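Local coordinates for sensor protein (Rhodopseudomonas palustris, PDB 2OOL), which senses light through a bound bilin chromophore, held in the fragment described here, and in its full length probably works as a histidine kinase, at residues Ser285-Asp289 and Asn290-Gly294; Gln319-Thr322 and Trp323-Val327. All coordinates share one frame; numbering follows the deposited sequence.

Running from the N terminus, the chain first reaches contact 1, where strand 280-288 turns back on itself at Asp-289 and Asn-290 and pairs with strand 291-300, closing a tight hairpin. It then enters helix 308-332, and contact 2 is a turn-to-turn contact within that one helix, so the two follow in series and neither nests nor crosses. Their centres lie about 11 Å apart and they touch directly: Arg-288 NE is 3.1 Å from Thr-322 O, a probable hydrogen bond, and Arg-288 CZ packs on Gly-326 CA. The helix thus packs on the face of the hairpin that carries Ile-286 and Arg-288, within the GAF domain, while its Trp-323 reaches the second subunit.

Contact 1: Ser285-Asp289 and Asn290-Gly294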
ATOM      1  N   SER A 285      10.943   3.758 -14.338  1.00 53.79           N
ATOM      2  CA  SER A 285      10.987   5.058 -15.046  1.00 54.47           C
ATOM      3  C   SER A 285      10.331   6.196 -14.268  1.00 54.48           C
ATOM      4  O   SER A 285       9.356   5.995 -13.550  1.00 55.47           O
ATOM      5  CB  SER A 285      10.298   4.898 -16.435  1.00 55.03           C
ATOM      6  OG  SER A 285      11.041   3.972 -17.217  1.00 57.31           O
ATOM      7  N   ILE A 286      10.860   7.404 -14.412  1.00 54.43           N
ATOM      8  CA  ILE A 286      10.130   8.599 -13.976  1.00 55.04           C
ATOM      9  C   ILE A 286       9.809   9.383 -15.223  1.00 55.16           C
ATOM     10  O   ILE A 286      10.706   9.753 -15.964  1.00 55.19           O
ATOM     11  CB  ILE A 286      10.948   9.476 -12.987  1.00 54.68           C
ATOM     12  CG1 ILE A 286      11.354   8.646 -11.762  1.00 54.92           C
ATOM     13  CG2 ILE A 286      10.165  10.782 -12.626  1.00 54.06           C
ATOM     14  CD1 ILE A 286      12.435   9.326 -10.886  1.00 53.47           C
ATOM     15  N   VAL A 287       8.522   9.596 -15.457  1.00 56.76           N
ATOM     16  CA  VAL A 287       8.027  10.132 -16.725  1.00 57.67           C
ATOM     17  C   VAL A 287       7.220  11.400 -16.508  1.00 58.86           C
ATOM     18  O   VAL A 287       6.150  11.392 -15.880  1.00 58.02           O
ATOM     19  CB  VAL A 287       7.129   9.081 -17.454  1.00 58.02           C
ATOM     20  CG1 VAL A 287       6.446   9.656 -18.721  1.00 56.24           C
ATOM     21  CG2 VAL A 287       7.950   7.813 -17.827  1.00 57.77           C
ATOM     22  N   ARG A 288       7.713  12.492 -17.079  1.00 60.65           N
ATOM     23  CA  ARG A 288       7.036  13.784 -17.001  1.00 62.10           C
ATOM     24  C   ARG A 288       6.795  14.333 -18.415  1.00 63.11           C
ATOM     25  O   ARG A 288       7.725  14.404 -19.213  1.00 62.83           O
ATOM     26  CB  ARG A 288       7.884  14.773 -16.198  1.00 61.87           C
ATOM     27  CG  ARG A 288       8.003  14.457 -14.690  1.00 63.09           C
ATOM     28  CD  ARG A 288       7.976  15.732 -13.783  1.00 63.99           C
ATOM     29  NE  ARG A 288       6.619  15.899 -13.261  1.00 65.91           N
ATOM     30  CZ  ARG A 288       5.802  16.927 -13.468  1.00 67.02           C
ATOM     31  NH1 ARG A 288       6.179  18.018 -14.138  1.00 67.47           N
ATOM     32  NH2 ARG A 288       4.577  16.869 -12.951  1.00 68.91           N
ATOM     33  N   ASP A 289       5.556  14.721 -18.714  1.00 64.61           N
ATOM     34  CA  ASP A 289       5.184  15.241 -20.044  1.00 65.61           C
ATOM     35  C   ASP A 289       5.543  14.249 -21.168  1.00 66.37           C
ATOM     36  O   ASP A 289       6.130  14.644 -22.188  1.00 66.20           O
ATOM     37  CB  ASP A 289       5.866  16.601 -20.329  1.00 66.67           C
ATOM     38  CG  ASP A 289       5.816  17.570 -19.134  1.00 69.73           C
ATOM     39  OD1 ASP A 289       4.807  17.568 -18.387  1.00 75.41           O
ATOM     40  OD2 ASP A 289       6.788  18.343 -18.940  1.00 71.59           O
ATOM     41  N   ASN A 290       5.222  12.967 -20.958  1.00 66.59           N
ATOM     42  CA  ASN A 290       5.497  11.902 -21.917  1.00 66.32           C
ATOM     43  C   ASN A 290       6.971  11.818 -22.310  1.00 65.76           C
ATOM     44  O   ASN A 290       7.326  11.390 -23.419  1.00 65.79           O
ATOM     45  CB  ASN A 290       4.624  12.065 -23.165  1.00 67.53           C
ATOM     46  CG  ASN A 290       3.140  11.772 -22.903  1.00 69.99           C
ATOM     47  OD1 ASN A 290       2.284  12.652 -23.069  1.00 75.40           O
ATOM     48  ND2 ASN A 290       2.830  10.539 -22.530  1.00 70.49           N
ATOM     49  N   ARG A 291       7.829  12.174 -21.367  1.00 64.41           N
ATOM     50  CA  ARG A 291       9.252  12.231 -21.589  1.00 64.38           C
ATOM     51  C   ARG A 291       9.926  11.614 -20.361  1.00 62.38           C
ATOM     52  O   ARG A 291       9.466  11.822 -19.245  1.00 62.24           O
ATOM     53  CB  ARG A 291       9.628  13.699 -21.738  1.00 64.70           C
ATOM     54  CG  ARG A 291      10.914  14.015 -22.438  1.00 67.60           C
ATOM     55  CD  ARG A 291      11.119  15.556 -22.372  1.00 69.96           C
ATOM     56  NE  ARG A 291      12.428  16.062 -22.795  1.00 72.24           N
ATOM     57  CZ  ARG A 291      12.825  16.239 -24.066  1.00 76.59           C
ATOM     58  NH1 ARG A 291      12.046  15.903 -25.118  1.00 75.89           N
ATOM     59  NH2 ARG A 291      14.047  16.746 -24.291  1.00 77.53           N
ATOM     60  N   LEU A 292      11.008  10.878 -20.574  1.00 60.49           N
ATOM     61  CA  LEU A 292      11.777  10.244 -19.495  1.00 59.84           C
ATOM     62  C   LEU A 292      12.571  11.312 -18.711  1.00 58.96           C
ATOM     63  O   LEU A 292      13.469  11.969 -19.240  1.00 58.89           O
ATOM     64  CB  LEU A 292      12.676   9.131 -20.086  1.00 59.81           C
ATOM     65  CG  LEU A 292      13.115   7.913 -19.262  1.00 59.61           C
ATOM     66  CD1 LEU A 292      11.960   7.214 -18.515  1.00 53.82           C
ATOM     67  CD2 LEU A 292      13.856   6.932 -20.160  1.00 58.50           C
ATOM     68  N   TRP A 293      12.192  11.530 -17.459  1.00 57.37           N
ATOM     69  CA  TRP A 293      12.869  12.513 -16.625  1.00 56.38           C
ATOM     70  C   TRP A 293      14.064  11.915 -15.925  1.00 55.37           C
ATOM     71  O   TRP A 293      15.050  12.605 -15.645  1.00 54.36           O
ATOM     72  CB  TRP A 293      11.870  13.062 -15.611  1.00 56.31           C
ATOM     73  CG  TRP A 293      12.420  14.060 -14.641  1.00 56.44           C
ATOM     74  CD1 TRP A 293      12.336  15.418 -14.731  1.00 56.53           C
ATOM     75  CD2 TRP A 293      13.093  13.782 -13.395  1.00 55.44           C
ATOM     76  NE1 TRP A 293      12.928  16.002 -13.635  1.00 56.27           N
ATOM     77  CE2 TRP A 293      13.395  15.019 -12.801  1.00 56.46           C
ATOM     78  CE3 TRP A 293      13.476  12.611 -12.741  1.00 56.35           C
ATOM     79  CZ2 TRP A 293      14.066  15.121 -11.588  1.00 56.78           C
ATOM     80  CZ3 TRP A 293      14.145  12.712 -11.524  1.00 56.00           C
ATOM     81  CH2 TRP A 293      14.419  13.960 -10.962  1.00 57.22           C
ATOM     82  N   GLY A 294      13.940  10.635 -15.596  1.00 55.06           N
ATOM     83  CA  GLY A 294      14.937   9.889 -14.815  1.00 54.95           C
ATOM     84  C   GLY A 294      14.505   8.440 -14.551  1.00 54.98           C
ATOM     85  O   GLY A 294      13.496   7.969 -15.084  1.00 52.43           O
TER
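Ile-286 and Trp-293 lie side by side on neighbouring strands, pointing the same way. CG2 of Ile-286 meets CE3 of Trp-293 at 3.8 Å, and CD1 of Ile-286 lies equally far from CZ3 of Trp-293, so both branch ends rest obliquely along the six-membered ring. The indole is swung there because its CG stands anti to the backbone N (chi1 178°). In the backbone, Ile-286 O accepts a bond from Trp-293 N at 2.8 Å and a weak one from Gly-294 N at 3.4 Å, while Ile-286 N donates to Gly-294 O. On the sheet face opposite Ile-286, Val-287 and Leu-292 cross at a slant, CG2 of Val-287 4.1 Å from CD1 of Leu-292; this CD1 also reaches Ser-285 CB at 3.5 Å. Ile-286 also packs on Thr-322 and Ile-325 of helix 308-332, whereas Ser-285 OG is hydrogen-bonded to Tyr-225 O. An alanine in place of Ile-286 would lack CG1, CG2 and CD1 and is likely to open a gap between the indole and Thr-322 and Ile-325 of the helix. Trp-293 and Gly-294 thus both face Ile-286, shifting the register by one: a classic beta bulge in an antiparallel hairpin of the GAF-domain sheet.

Contact 2: Gln319-Thr322 and Trp323-Val327; sequences QVLT and WQIGV
Ile-325 carries CG1 beside its backbone N (chi1 -76°), which sends CG1 back toward the preceding turn, and the extended chain beyond it carries CD1 to Leu-321. The two side chains cross at an angle, CD1 of Ile-325 lying 4.1 Å from CG of Leu-321. The backbone joins the same two residues, Ile-325 N to Leu-321 O, in a bond 2.8 Å long with an N-H...O angle of 163°. The Leu-321 and Ile-325 pair belongs to the helix face turned inward: both touch Ile-286 of strand 280-288, and on helix 162-177 Leu-321 meets Ala-165 and Ala-169 while Ile-325 meets Leu-162.

A more polar junction forms at Val-320 O, which takes the backbone N-H of Gln-324 at 3.0 Å. The same oxygen also accepts a hydrogen from a water at 3.0 Å, and that water donates its other hydrogen to Gln-324 OE1 at 3.1 Å. Gln-324 can offer OE1 there because the turn about its CB-CG bond (chi2 72°) brings the amide round to the water. Its NE2 makes weak bonds to the carbonyls of Gln-157 and Ala-159.

The same water lies at the edge of the Trp-323 indole, in its plane, and Val-327 CG2 sits over one face of that ring, 3.3 Å above the plane and offset toward the rim. Beyond these neighbours the indole meets Trp-323 of the second subunit edge-to-face.

The chemistry is therefore divided round the helix. Aliphatic branches face strand 280-288 and helix 162-177, a doubly used carbonyl and one water tie backbone to amide, and the aromatic ring lies at the subunit interface, where this helix takes part in the dimer contact.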
ATOM      1  N   GLN A 319       5.460   7.095  -9.135  1.00 52.10           N
ATOM      2  CA  GLN A 319       4.428   7.983  -9.650  1.00 52.09           C
ATOM      3  C   GLN A 319       4.145   9.170  -8.663  1.00 52.16           C
ATOM      4  O   GLN A 319       3.893  10.298  -9.108  1.00 53.88           O
ATOM      5  CB  GLN A 319       3.142   7.225  -9.960  1.00 51.47           C
ATOM      6  CG  GLN A 319       3.209   6.210 -11.154  1.00 53.22           C
ATOM      7  CD  GLN A 319       1.951   5.348 -11.265  1.00 53.81           C
ATOM      8  OE1 GLN A 319       1.075   5.427 -10.397  1.00 54.66           O
ATOM      9  NE2 GLN A 319       1.878   4.466 -12.312  1.00 57.00           N
ATOM     10  N   VAL A 320       4.158   8.933  -7.358  1.00 50.97           N
ATOM     11  CA  VAL A 320       3.986  10.041  -6.388  1.00 50.43           C
ATOM     12  C   VAL A 320       5.179  10.990  -6.391  1.00 51.05           C
ATOM     13  O   VAL A 320       5.009  12.239  -6.261  1.00 49.69           O
ATOM     14  CB  VAL A 320       3.768   9.523  -4.953  1.00 50.47           C
ATOM     15  CG1 VAL A 320       3.733  10.722  -3.881  1.00 47.70           C
ATOM     16  CG2 VAL A 320       2.519   8.691  -4.885  1.00 46.69           C
ATOM     17  N   LEU A 321       6.381  10.401  -6.483  1.00 51.83           N
ATOM     18  CA  LEU A 321       7.627  11.162  -6.648  1.00 52.38           C
ATOM     19  C   LEU A 321       7.480  12.038  -7.900  1.00 53.81           C
ATOM     20  O   LEU A 321       7.734  13.245  -7.864  1.00 54.66           O
ATOM     21  CB  LEU A 321       8.839  10.219  -6.815  1.00 52.56           C
ATOM     22  CG  LEU A 321      10.232  10.857  -6.991  1.00 52.68           C
ATOM     23  CD1 LEU A 321      10.590  11.826  -5.817  1.00 49.13           C
ATOM     24  CD2 LEU A 321      11.357   9.858  -7.206  1.00 50.18           C
ATOM     25  N   THR A 322       7.060  11.431  -8.998  1.00 53.44           N
ATOM     26  CA  THR A 322       6.859  12.146 -10.258  1.00 54.00           C
ATOM     27  C   THR A 322       5.982  13.383 -10.089  1.00 54.60           C
ATOM     28  O   THR A 322       6.352  14.475 -10.523  1.00 55.56           O
ATOM     29  CB  THR A 322       6.269  11.198 -11.312  1.00 53.81           C
ATOM     30  OG1 THR A 322       7.110  10.030 -11.409  1.00 53.69           O
ATOM     31  CG2 THR A 322       6.140  11.892 -12.686  1.00 54.09           C
ATOM     32  N   TRP A 323       4.843  13.242  -9.428  1.00 55.28           N
ATOM     33  CA  TRP A 323       3.999  14.405  -9.124  1.00 55.40           C
ATOM     34  C   TRP A 323       4.721  15.484  -8.299  1.00 56.11           C
ATOM     35  O   TRP A 323       4.567  16.692  -8.555  1.00 56.05           O
ATOM     36  CB  TRP A 323       2.776  13.959  -8.345  1.00 56.63           C
ATOM     37  CG  TRP A 323       1.940  15.061  -7.870  1.00 56.29           C
ATOM     38  CD1 TRP A 323       1.872  15.553  -6.612  1.00 58.10           C
ATOM     39  CD2 TRP A 323       1.019  15.819  -8.652  1.00 58.35           C
ATOM     40  NE1 TRP A 323       0.976  16.585  -6.556  1.00 57.94           N
ATOM     41  CE2 TRP A 323       0.440  16.776  -7.800  1.00 57.66           C
ATOM     42  CE3 TRP A 323       0.641  15.795 -10.000  1.00 57.80           C
ATOM     43  CZ2 TRP A 323      -0.514  17.701  -8.242  1.00 58.35           C
ATOM     44  CZ3 TRP A 323      -0.319  16.712 -10.442  1.00 57.79           C
ATOM     45  CH2 TRP A 323      -0.878  17.652  -9.565  1.00 57.28           C
ATOM     46  N   GLN A 324       5.489  15.059  -7.297  1.00 55.25           N
ATOM     47  CA  GLN A 324       6.154  16.006  -6.426  1.00 55.15           C
ATOM     48  C   GLN A 324       7.316  16.741  -7.100  1.00 55.20           C
ATOM     49  O   GLN A 324       7.592  17.901  -6.782  1.00 54.83           O
ATOM     50  CB  GLN A 324       6.630  15.341  -5.142  1.00 54.59           C
ATOM     51  CG  GLN A 324       6.931  16.347  -4.009  1.00 55.41           C
ATOM     52  CD  GLN A 324       5.691  16.997  -3.375  1.00 55.13           C
ATOM     53  OE1 GLN A 324       4.546  16.791  -3.803  1.00 56.50           O
ATOM     54  NE2 GLN A 324       5.924  17.757  -2.331  1.00 52.45           N
ATOM     55  N   ILE A 325       8.003  16.074  -8.008  1.00 55.64           N
ATOM     56  CA  ILE A 325       9.014  16.728  -8.841  1.00 55.93           C
ATOM     57  C   ILE A 325       8.420  17.965  -9.497  1.00 56.67           C
ATOM     58  O   ILE A 325       8.997  19.056  -9.419  1.00 57.22           O
ATOM     59  CB  ILE A 325       9.528  15.780  -9.949  1.00 56.03           C
ATOM     60  CG1 ILE A 325      10.508  14.750  -9.349  1.00 55.36           C
ATOM     61  CG2 ILE A 325      10.191  16.607 -11.041  1.00 56.18           C
ATOM     62  CD1 ILE A 325      10.738  13.467 -10.161  1.00 53.53           C
ATOM     63  N   GLY A 326       7.251  17.780 -10.108  1.00 57.03           N
ATOM     64  CA  GLY A 326       6.508  18.848 -10.740  1.00 57.64           C
ATOM     65  C   GLY A 326       6.110  19.944  -9.771  1.00 58.24           C
ATOM     66  O   GLY A 326       6.322  21.129 -10.060  1.00 58.57           O
ATOM     67  N   VAL A 327       5.553  19.560  -8.619  1.00 58.87           N
ATOM     68  CA  VAL A 327       5.162  20.538  -7.584  1.00 59.55           C
ATOM     69  C   VAL A 327       6.365  21.387  -7.195  1.00 60.45           C
ATOM     70  O   VAL A 327       6.243  22.613  -7.028  1.00 61.15           O
ATOM     71  CB  VAL A 327       4.549  19.873  -6.332  1.00 59.08           C
ATOM     72  CG1 VAL A 327       4.097  20.919  -5.341  1.00 59.24           C
ATOM     73  CG2 VAL A 327       3.358  18.968  -6.712  1.00 58.57           C
TER
HETATM   74  O   HOH W   1       3.544  13.871  -4.281  1.00 68.17           O